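Local coordinates for protein 6-phospho-beta-glucosidase BglT (Thermotoga maritima, PDB 1UP7) that hydrolyses cellobiose 6'-phosphate to glucose 6-phosphate and glucose, using bound NAD+ and a manganese ion as cofactors, at residues 15-20 against 282-287; 41-46 against 269-274; 46-51 against 61-66. All blocks are in the same frame, centred on the assembly; numbering follows the deposited sequence.

Contact 1 (15-20 against 282-287)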
loop_
_atom_site.group_PDB
_atom_site.type_symbol
_atom_site.label_atom_id
_atom_site.label_comp_id
_atom_site.label_asym_id
_atom_site.label_seq_id
_atom_site.Cartn_x
_atom_site.Cartn_y
_atom_site.Cartn_z
ATOM N N THR A 15 26.940 28.138 17.740
ATOM C CA THR A 15 27.215 28.876 16.498
ATOM C C THR A 15 28.705 28.807 16.045
ATOM O O THR A 15 28.964 28.547 14.881
ATOM C CB THR A 15 26.698 30.325 16.623
ATOM O OG1 THR A 15 25.271 30.324 16.489
ATOM C CG2 THR A 15 27.191 31.203 15.482
ATOM N N PRO A 16 29.665 28.997 16.960
ATOM C CA PRO A 16 31.083 28.927 16.594
ATOM C C PRO A 16 31.431 27.593 15.949
ATOM O O PRO A 16 32.173 27.572 14.973
ATOM C CB PRO A 16 31.809 29.064 17.945
ATOM C CG PRO A 16 30.850 29.811 18.809
ATOM C CD PRO A 16 29.514 29.246 18.414
ATOM N N GLU A 17 30.885 26.497 16.469
ATOM C CA GLU A 17 31.099 25.178 15.863
ATOM C C GLU A 17 30.449 25.065 14.492
ATOM O O GLU A 17 31.057 24.535 13.562
ATOM C CB GLU A 17 30.637 24.043 16.810
ATOM C CG GLU A 17 31.428 22.742 16.724
ATOM C CD GLU A 17 32.859 22.813 17.284
ATOM O OE1 GLU A 17 33.082 23.241 18.458
ATOM O OE2 GLU A 17 33.786 22.395 16.546
ATOM N N LEU A 18 29.228 25.567 14.339
ATOM C CA LEU A 18 28.631 25.612 13.006
ATOM C C LEU A 18 29.518 26.343 12.003
ATOM O O LEU A 18 29.751 25.862 10.894
ATOM C CB LEU A 18 27.265 26.258 13.037
ATOM C CG LEU A 18 26.591 26.417 11.680
ATOM C CD1 LEU A 18 26.068 25.080 11.173
ATOM C CD2 LEU A 18 25.466 27.439 11.875
ATOM N N VAL A 19 30.026 27.490 12.423
ATOM C CA VAL A 19 30.877 28.317 11.593
ATOM C C VAL A 19 32.185 27.591 11.198
ATOM O O VAL A 19 32.629 27.653 10.036
ATOM C CB VAL A 19 31.118 29.660 12.310
ATOM C CG1 VAL A 19 32.256 30.397 11.712
ATOM C CG2 VAL A 19 29.835 30.484 12.239
ATOM N N LYS A 20 32.779 26.902 12.167
ATOM C CA LYS A 20 33.943 26.059 11.935
ATOM C C LYS A 20 33.644 25.029 10.841
ATOM O O LYS A 20 34.413 24.873 9.910
ATOM C CB LYS A 20 34.355 25.365 13.247
ATOM C CG LYS A 20 35.268 24.131 13.111
ATOM C CD LYS A 20 36.516 24.290 13.947
ATOM C CE LYS A 20 37.297 22.959 14.119
ATOM N NZ LYS A 20 36.614 22.041 15.121
ATOM N N VAL A 282 39.952 33.432 21.220
ATOM C CA VAL A 282 40.530 33.400 19.871
ATOM C C VAL A 282 40.273 32.051 19.189
ATOM O O VAL A 282 40.349 31.922 17.953
ATOM C CB VAL A 282 42.066 33.729 19.854
ATOM C CG1 VAL A 282 42.309 35.220 20.087
ATOM C CG2 VAL A 282 42.853 32.898 20.882
ATOM N N GLU A 283 39.958 31.050 20.000
ATOM C CA GLU A 283 39.727 29.693 19.509
ATOM C C GLU A 283 38.528 29.135 20.263
ATOM O O GLU A 283 38.230 29.611 21.359
ATOM C CB GLU A 283 41.009 28.847 19.736
ATOM C CG GLU A 283 41.395 27.904 18.581
ATOM C CD GLU A 283 41.912 28.619 17.333
ATOM O OE1 GLU A 283 43.080 29.113 17.357
ATOM O OE2 GLU A 283 41.151 28.679 16.324
ATOM N N ILE A 284 37.824 28.166 19.677
ATOM C CA ILE A 284 36.654 27.560 20.323
ATOM C C ILE A 284 37.051 26.895 21.650
ATOM O O ILE A 284 37.974 26.067 21.676
ATOM C CB ILE A 284 35.966 26.565 19.361
ATOM C CG1 ILE A 284 35.581 27.295 18.069
ATOM C CG2 ILE A 284 34.721 25.930 20.018
ATOM C CD1 ILE A 284 35.002 26.424 16.986
ATOM N N PRO A 285 36.397 27.262 22.756
ATOM C CA PRO A 285 36.782 26.728 24.068
ATOM C C PRO A 285 36.365 25.259 24.195
ATOM O O PRO A 285 35.309 24.841 23.671
ATOM C CB PRO A 285 35.966 27.575 25.058
ATOM C CG PRO A 285 35.275 28.647 24.241
ATOM C CD PRO A 285 35.216 28.146 22.842
ATOM N N GLU A 286 37.172 24.482 24.916
ATOM C CA GLU A 286 36.873 23.056 25.117
ATOM C C GLU A 286 35.535 22.855 25.842
ATOM O O GLU A 286 34.864 21.848 25.614
ATOM C CB GLU A 286 38.036 22.338 25.842
ATOM C CG GLU A 286 37.946 20.802 25.791
ATOM N N GLU A 287 35.151 23.821 26.687
ATOM C CA GLU A 287 33.901 23.758 27.452
ATOM C C GLU A 287 32.637 23.634 26.606
ATOM O O GLU A 287 31.580 23.269 27.134
ATOM C CB GLU A 287 33.739 24.946 28.407
ATOM C CG GLU A 287 32.306 25.073 28.940
ATOM C CD GLU A 287 32.161 25.884 30.219
ATOM O OE1 GLU A 287 33.172 26.380 30.781
ATOM O OE2 GLU A 287 30.998 26.020 30.669
#

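Contact 2 (41-46 against 269-274). With NAD (nicotinamide-adenine-dinucleotide), chain I.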
loop_
_atom_site.group_PDB
_atom_site.type_symbol
_atom_site.label_atom_id
_atom_site.label_comp_id
_atom_site.label_asym_id
_atom_site.label_seq_id
_atom_site.Cartn_x
_atom_site.Cartn_y
_atom_site.Cartn_z
ATOM N N GLU A 41 19.338 40.451 20.313
ATOM C CA GLU A 41 20.417 41.124 19.593
ATOM C C GLU A 41 21.733 41.149 20.363
ATOM O O GLU A 41 22.806 40.955 19.784
ATOM C CB GLU A 41 20.042 42.568 19.258
ATOM C CG GLU A 41 20.901 43.181 18.159
ATOM C CD GLU A 41 21.607 44.460 18.594
ATOM O OE1 GLU A 41 20.945 45.538 18.582
ATOM O OE2 GLU A 41 22.827 44.406 18.937
ATOM N N GLU A 42 21.654 41.421 21.658
ATOM C CA GLU A 42 22.852 41.623 22.461
ATOM C C GLU A 42 23.604 40.310 22.686
ATOM O O GLU A 42 24.841 40.289 22.654
ATOM C CB GLU A 42 22.546 42.394 23.770
ATOM C CG GLU A 42 21.306 43.301 23.647
ATOM C CD GLU A 42 21.198 44.432 24.688
ATOM O OE1 GLU A 42 22.119 44.587 25.540
ATOM O OE2 GLU A 42 20.177 45.189 24.657
ATOM N N LYS A 43 22.873 39.213 22.848
ATOM C CA LYS A 43 23.493 37.907 22.993
ATOM C C LYS A 43 24.147 37.487 21.673
ATOM O O LYS A 43 25.289 37.029 21.662
ATOM C CB LYS A 43 22.478 36.887 23.465
ATOM C CG LYS A 43 23.083 35.568 23.927
ATOM C CD LYS A 43 22.209 34.429 23.456
ATOM C CE LYS A 43 21.803 33.454 24.550
ATOM N NZ LYS A 43 21.646 32.065 23.906
ATOM N N GLN A 44 23.440 37.662 20.565
ATOM C CA GLN A 44 23.970 37.269 19.277
ATOM C C GLN A 44 25.246 38.053 18.896
ATOM O O GLN A 44 26.183 37.492 18.305
ATOM C CB GLN A 44 22.913 37.397 18.213
ATOM C CG GLN A 44 23.466 37.235 16.848
ATOM C CD GLN A 44 22.400 37.168 15.815
ATOM O OE1 GLN A 44 22.083 36.092 15.319
ATOM N NE2 GLN A 44 21.828 38.303 15.489
ATOM N N LYS A 45 25.287 39.331 19.259
ATOM C CA LYS A 45 26.395 40.201 18.891
ATOM C C LYS A 45 27.729 39.706 19.473
ATOM O O LYS A 45 28.757 39.734 18.795
ATOM C CB LYS A 45 26.105 41.636 19.327
ATOM C CG LYS A 45 27.307 42.577 19.351
ATOM C CD LYS A 45 27.589 43.135 17.954
ATOM C CE LYS A 45 28.581 44.312 18.026
ATOM N NZ LYS A 45 29.349 44.439 16.745
ATOM N N ILE A 46 27.708 39.248 20.725
ATOM C CA ILE A 46 28.897 38.662 21.345
ATOM C C ILE A 46 29.349 37.429 20.562
ATOM O O ILE A 46 30.525 37.306 20.229
ATOM C CB ILE A 46 28.658 38.298 22.842
ATOM C CG1 ILE A 46 28.627 39.554 23.719
ATOM C CG2 ILE A 46 29.723 37.321 23.366
ATOM C CD1 ILE A 46 27.615 39.419 24.891
ATOM N N LYS A 269 23.830 27.488 33.331
ATOM C CA LYS A 269 25.147 27.752 33.909
ATOM C C LYS A 269 26.238 27.588 32.843
ATOM O O LYS A 269 27.067 28.472 32.698
ATOM C CB LYS A 269 25.468 26.853 35.107
ATOM C CG LYS A 269 24.883 27.301 36.444
ATOM C CD LYS A 269 24.321 26.077 37.214
ATOM C CE LYS A 269 23.781 26.438 38.587
ATOM N NZ LYS A 269 24.755 26.041 39.663
ATOM N N ILE A 270 26.235 26.465 32.126
ATOM C CA ILE A 270 27.223 26.200 31.095
ATOM C C ILE A 270 27.238 27.357 30.080
ATOM O O ILE A 270 28.296 27.885 29.727
ATOM C CB ILE A 270 26.879 24.863 30.403
ATOM C CG1 ILE A 270 27.289 23.678 31.295
ATOM C CG2 ILE A 270 27.446 24.795 28.964
ATOM C CD1 ILE A 270 26.345 22.476 31.099
ATOM N N GLU A 271 26.050 27.748 29.628
ATOM C CA GLU A 271 25.909 28.806 28.648
ATOM C C GLU A 271 26.442 30.157 29.135
ATOM O O GLU A 271 27.063 30.900 28.369
ATOM C CB GLU A 271 24.453 28.940 28.260
ATOM C CG GLU A 271 24.108 28.149 27.005
ATOM C CD GLU A 271 22.904 28.739 26.295
ATOM O OE1 GLU A 271 22.496 29.885 26.668
ATOM O OE2 GLU A 271 22.363 28.057 25.370
ATOM N N LYS A 272 26.209 30.482 30.402
ATOM C CA LYS A 272 26.691 31.743 30.936
ATOM C C LYS A 272 28.217 31.786 31.009
ATOM O O LYS A 272 28.800 32.870 30.878
ATOM C CB LYS A 272 26.112 32.059 32.324
ATOM N N GLU A 273 28.851 30.632 31.251
ATOM C CA GLU A 273 30.313 30.512 31.236
ATOM C C GLU A 273 30.849 30.573 29.797
ATOM O O GLU A 273 31.886 31.173 29.539
ATOM C CB GLU A 273 30.770 29.209 31.901
ATOM C CG GLU A 273 30.813 29.227 33.429
ATOM C CD GLU A 273 30.735 27.819 34.056
ATOM O OE1 GLU A 273 30.508 26.807 33.323
ATOM O OE2 GLU A 273 30.892 27.707 35.298
ATOM N N LEU A 274 30.148 29.947 28.861
ATOM C CA LEU A 274 30.545 30.004 27.453
ATOM C C LEU A 274 30.503 31.452 26.927
ATOM O O LEU A 274 31.472 31.935 26.312
ATOM C CB LEU A 274 29.690 29.065 26.602
ATOM C CG LEU A 274 30.094 27.584 26.687
ATOM C CD1 LEU A 274 29.061 26.708 26.022
ATOM C CD2 LEU A 274 31.469 27.356 26.089
HETATM P PA NAD I . 19.510 28.287 22.820
HETATM O O1A NAD I . 18.663 28.504 24.010
HETATM O O2A NAD I . 20.946 28.846 22.913
HETATM O O5B NAD I . 18.698 28.999 21.612
HETATM C C5B NAD I . 19.381 29.397 20.452
HETATM C C4B NAD I . 19.026 30.835 20.098
HETATM O O4B NAD I . 17.694 30.912 19.596
HETATM C C3B NAD I . 19.106 31.825 21.253
HETATM O O3B NAD I . 20.108 32.780 20.940
HETATM C C2B NAD I . 17.720 32.472 21.309
HETATM O O2B NAD I . 17.785 33.858 21.573
HETATM C C1B NAD I . 17.241 32.238 19.888
HETATM N N9A NAD I . 15.794 32.286 19.700
HETATM C C8A NAD I . 14.775 31.899 20.550
HETATM N N7A NAD I . 13.618 32.112 19.885
HETATM C C5A NAD I . 13.867 32.562 18.642
HETATM C C6A NAD I . 13.063 32.945 17.575
HETATM N N6A NAD I . 11.738 32.888 17.643
HETATM N N1A NAD I . 13.662 33.405 16.409
HETATM C C2A NAD I . 15.040 33.500 16.316
HETATM N N3A NAD I . 15.822 33.147 17.390
HETATM C C4A NAD I . 15.241 32.691 18.523
HETATM O O3 NAD I . 19.530 26.695 22.585
HETATM P PN NAD I . 20.590 25.814 21.770
HETATM O O1N NAD I . 21.120 24.879 22.795
HETATM O O2N NAD I . 21.499 26.592 20.957
HETATM O O5D NAD I . 19.698 25.019 20.707
HETATM C C5D NAD I . 18.710 25.611 19.883
HETATM C C4D NAD I . 17.796 24.491 19.360
HETATM O O4D NAD I . 18.496 23.524 18.578
HETATM C C3D NAD I . 17.149 23.705 20.492
HETATM O O3D NAD I . 15.834 23.475 20.085
HETATM C C2D NAD I . 17.936 22.400 20.561
HETATM O O2D NAD I . 17.207 21.283 21.041
HETATM C C1D NAD I . 18.461 22.215 19.156
HETATM N N1N NAD I . 19.871 21.816 19.189
HETATM C C2N NAD I . 20.714 22.595 18.429
HETATM C C3N NAD I . 22.062 22.339 18.364
HETATM C C7N NAD I . 22.930 23.247 17.525
HETATM O O7N NAD I . 23.930 22.755 16.652
HETATM N N7N NAD I . 22.723 24.570 17.612
HETATM C C4N NAD I . 22.548 21.256 19.101
HETATM C C5N NAD I . 21.700 20.442 19.880
HETATM C C6N NAD I . 20.338 20.741 19.915
#

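Contact 3 (46-51 against 61-66)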
loop_
_atom_site.group_PDB
_atom_site.type_symbol
_atom_site.label_atom_id
_atom_site.label_comp_id
_atom_site.label_asym_id
_atom_site.label_seq_id
_atom_site.Cartn_x
_atom_site.Cartn_y
_atom_site.Cartn_z
ATOM N N ILE A 46 27.708 39.248 20.725
ATOM C CA ILE A 46 28.897 38.662 21.345
ATOM C C ILE A 46 29.349 37.429 20.562
ATOM O O ILE A 46 30.525 37.306 20.229
ATOM C CB ILE A 46 28.658 38.298 22.842
ATOM C CG1 ILE A 46 28.627 39.554 23.719
ATOM C CG2 ILE A 46 29.723 37.321 23.366
ATOM C CD1 ILE A 46 27.615 39.419 24.891
ATOM N N VAL A 47 28.415 36.544 20.247
ATOM C CA VAL A 47 28.739 35.332 19.522
ATOM C C VAL A 47 29.250 35.619 18.106
ATOM O O VAL A 47 30.254 35.040 17.694
ATOM C CB VAL A 47 27.544 34.351 19.515
ATOM C CG1 VAL A 47 27.902 33.096 18.743
ATOM C CG2 VAL A 47 27.122 34.024 20.936
ATOM N N VAL A 48 28.579 36.524 17.388
ATOM C CA VAL A 48 28.965 36.881 16.018
ATOM C C VAL A 48 30.311 37.636 15.948
ATOM O O VAL A 48 31.081 37.461 14.986
ATOM C CB VAL A 48 27.837 37.595 15.260
ATOM C CG1 VAL A 48 28.334 38.180 13.931
ATOM C CG2 VAL A 48 26.690 36.610 15.019
ATOM N N ASP A 49 30.625 38.433 16.969
ATOM C CA ASP A 49 31.929 39.085 17.007
ATOM C C ASP A 49 33.028 38.040 17.143
ATOM O O ASP A 49 34.082 38.161 16.533
ATOM C CB ASP A 49 32.078 40.062 18.170
ATOM C CG ASP A 49 31.410 41.388 17.915
ATOM O OD1 ASP A 49 30.996 41.647 16.767
ATOM O OD2 ASP A 49 31.229 42.232 18.820
ATOM N N PHE A 50 32.785 37.023 17.970
ATOM C CA PHE A 50 33.696 35.891 18.080
ATOM C C PHE A 50 33.783 35.139 16.734
ATOM O O PHE A 50 34.884 34.838 16.271
ATOM C CB PHE A 50 33.291 34.982 19.255
ATOM C CG PHE A 50 34.105 33.706 19.394
ATOM C CD1 PHE A 50 35.490 33.702 19.267
ATOM C CD2 PHE A 50 33.474 32.509 19.709
ATOM C CE1 PHE A 50 36.234 32.515 19.423
ATOM C CE2 PHE A 50 34.212 31.330 19.877
ATOM C CZ PHE A 50 35.592 31.335 19.720
ATOM N N VAL A 51 32.639 34.890 16.102
ATOM C CA VAL A 51 32.592 34.285 14.772
ATOM C C VAL A 51 33.473 35.008 13.755
ATOM O O VAL A 51 34.250 34.348 13.040
ATOM C CB VAL A 51 31.131 34.148 14.220
ATOM C CG1 VAL A 51 31.138 33.766 12.728
ATOM C CG2 VAL A 51 30.369 33.139 15.013
ATOM N N VAL A 61 30.401 38.005 6.972
ATOM C CA VAL A 61 29.561 37.682 8.122
ATOM C C VAL A 61 28.620 38.856 8.410
ATOM O O VAL A 61 29.077 39.971 8.657
ATOM C CB VAL A 61 30.417 37.422 9.365
ATOM C CG1 VAL A 61 29.545 37.194 10.597
ATOM C CG2 VAL A 61 31.406 36.267 9.131
ATOM N N LEU A 62 27.316 38.602 8.379
ATOM C CA LEU A 62 26.331 39.666 8.513
ATOM C C LEU A 62 25.297 39.394 9.595
ATOM O O LEU A 62 24.970 38.252 9.884
ATOM C CB LEU A 62 25.638 39.903 7.160
ATOM C CG LEU A 62 26.569 40.142 5.965
ATOM C CD1 LEU A 62 25.832 39.998 4.625
ATOM C CD2 LEU A 62 27.277 41.504 6.094
ATOM N N ILE A 63 24.777 40.467 10.183
ATOM C CA ILE A 63 23.624 40.365 11.055
ATOM C C ILE A 63 22.431 41.048 10.382
ATOM O O ILE A 63 22.555 42.157 9.885
ATOM C CB ILE A 63 23.955 40.977 12.451
ATOM C CG1 ILE A 63 25.027 40.120 13.176
ATOM C CG2 ILE A 63 22.685 41.084 13.303
ATOM C CD1 ILE A 63 25.610 40.750 14.435
ATOM N N SER A 64 21.298 40.354 10.335
ATOM C CA SER A 64 20.058 40.956 9.921
ATOM C C SER A 64 19.178 41.228 11.139
ATOM O O SER A 64 19.021 40.352 12.015
ATOM C CB SER A 64 19.346 40.047 8.958
ATOM O OG SER A 64 18.062 40.538 8.684
ATOM N N ASP A 65 18.596 42.426 11.178
ATOM C CA ASP A 65 17.649 42.793 12.235
ATOM C C ASP A 65 16.337 42.033 12.165
ATOM O O ASP A 65 15.610 42.036 13.132
ATOM C CB ASP A 65 17.360 44.308 12.219
ATOM C CG ASP A 65 18.518 45.141 12.741
ATOM O OD1 ASP A 65 19.279 44.630 13.589
ATOM O OD2 ASP A 65 18.729 46.328 12.357
ATOM N N THR A 66 16.040 41.405 11.028
ATOM C CA THR A 66 14.781 40.697 10.839
ATOM C C THR A 66 15.019 39.292 10.289
ATOM O O THR A 66 16.044 39.025 9.676
ATOM C CB THR A 66 13.917 41.489 9.875
ATOM O OG1 THR A 66 14.630 41.616 8.633
ATOM C CG2 THR A 66 13.691 42.952 10.400
#

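Contact 1 (15-20 against 282-287)
Helix residues 15-20 and the loop 282-287 come nearest at Pro-16 and Ile-284, whose CA atoms stand 6.8 Å apart, and the loop meets the helix through this one isoleucine. Ile-284 points its side chain at the helix and divides its branches among three residues within about one helical turn. Its CG1 methylene rests on the Pro-16 ring, with CG1 to CB of Pro-16 at 4.2 Å. Beyond it, CD1 reaches the helix backbone, 3.7 Å from the carbonyl O of Pro-16, an oxygen already taken by the N-H of Lys-20 in the regular helical bond. The same methyl lies against the aliphatic part of Lys-20, 3.9 Å from CB, and CD is similarly close. The other branch, CG2, sits anti to the backbone N while CG1 is anti to the carbonyl carbon (chi1 -57°), and this rotation turns CG2 to OE1 of Glu-17 at 3.5 Å; the two side chains cross at about a right angle.

Glu-17 bends at chi2 (70°), and its other oxygen, OE2, takes a salt bridge of 3.2 Å from NZ of Lys-20, which meets it nearly along its C-O axis. Glu-17 thus meets the isoleucine through OE1, and Lys-20 through its aliphatic chain. Tyr-278, from helix 263-278, packs on both Pro-16 and Pro-285 and continues the apolar patch.

The loop, from the C-terminal domain, packs on the first helix of the NAD-binding Rossmann domain through van der Waals contact, without a polar bond between the two segments, while the charges pair along the helix surface.

Contact 2 (41-46 against 269-274)
This is an electrostatic contact between two helices whose side chains meet over the cofactor: Lys-43 on helix 41-55 of the Rossmann domain faces Glu-271 on helix 263-278 of the C-terminal domain. The backbones stay well apart, with 10.6 Å between the CA atoms of Lys-43 and Lys-272, so the gap is bridged by long side chains alone. NZ of Lys-43 lies 3.6 Å from OE1 of Glu-271, a long salt bridge. The lysine leaves its helix with CG anti to the backbone N (chi1 -168°) and bends at each later torsion, which brings NZ down to the NAD. There NZ of Lys-43 gives a weak hydrogen bond of 3.4 Å to the ribose hydroxyl oxygen O3B of NAD. Another weak one goes to the backbone O of Gly-11.

Glu-271 is extended beyond CG, and its carboxylate ends beside the pyrophosphate, with OE2 of Glu-271 2.9 Å from the phosphate oxygen O2A of NAD. NZ of Lys-43 lies 3.4 Å from the same O2A, and OE2 has a long, weak ion pair with Arg-291. Asp-38 also binds the NAD. Lys-43 and Glu-271 both line the NAD pocket, an arrangement in which a Rossmann fold binds the dinucleotide and the C-terminal domain closes over it.

Contact 3 (46-51 against 61-66)
The hydroxyl of Ser-64 donates a 2.7 Å hydrogen bond from OG to the carbonyl O of Thr-66, lying in the carbonyl plane on a lone pair, with a C=O...OG angle of 133°. It ties up the turn that follows strand 60-63, and Thr-66 then N-caps helix 67-71 through OG1 and the N of Gly-69.

Ahead of this turn the strand packs under the helix through Val-48. Its CG1, placed anti to the backbone N (chi1 170°), fits between two strand side chains, 3.7 Å from CG1 of Val-61 and 3.8 Å from CD1 of Ile-63. Val-61 and Ile-63 both face the helix, as alternate residues of a strand do, while Leu-62 between them turns away and its backbone bonds to strand 33-37. The geometry is that of the beta-alpha-beta unit 33-37, 41-55, 60-63 in a Rossmann fold: the axes of helix 46-51 and strand 61-63 approach to 9.4 Å and run nearly antiparallel, at 166°. Val-48 lies alongside both partners, with its side chain running opposite to theirs. One turn further on, Val-51 adds a looser touch, its CG1 standing 4.3 Å from CG1 of Val-61. Phe-36 of strand 33-37 packs against both Val-48 and Val-61.

From the N terminus, helix 15-25 comes first, and contact 1 closes the widest loop by bringing 282-287 back to it. Within that span, helix 41-55 takes part twice: residues 41-46 meet 269-274 in contact 2, and 46-51 meet the strand only ten residues on in contact 3, so the three contacts nest, one within another, without crossing, and contacts 2 and 3 share Ile-46. Contact 3 is local to the Rossmann domain, whereas contacts 1 and 2 tie that domain to the C-terminal one. Direct packing joins them: Val-51 lies on Val-19, Thr-15 on Val-47, Phe-50 on Glu-283, and Glu-287 on Leu-274.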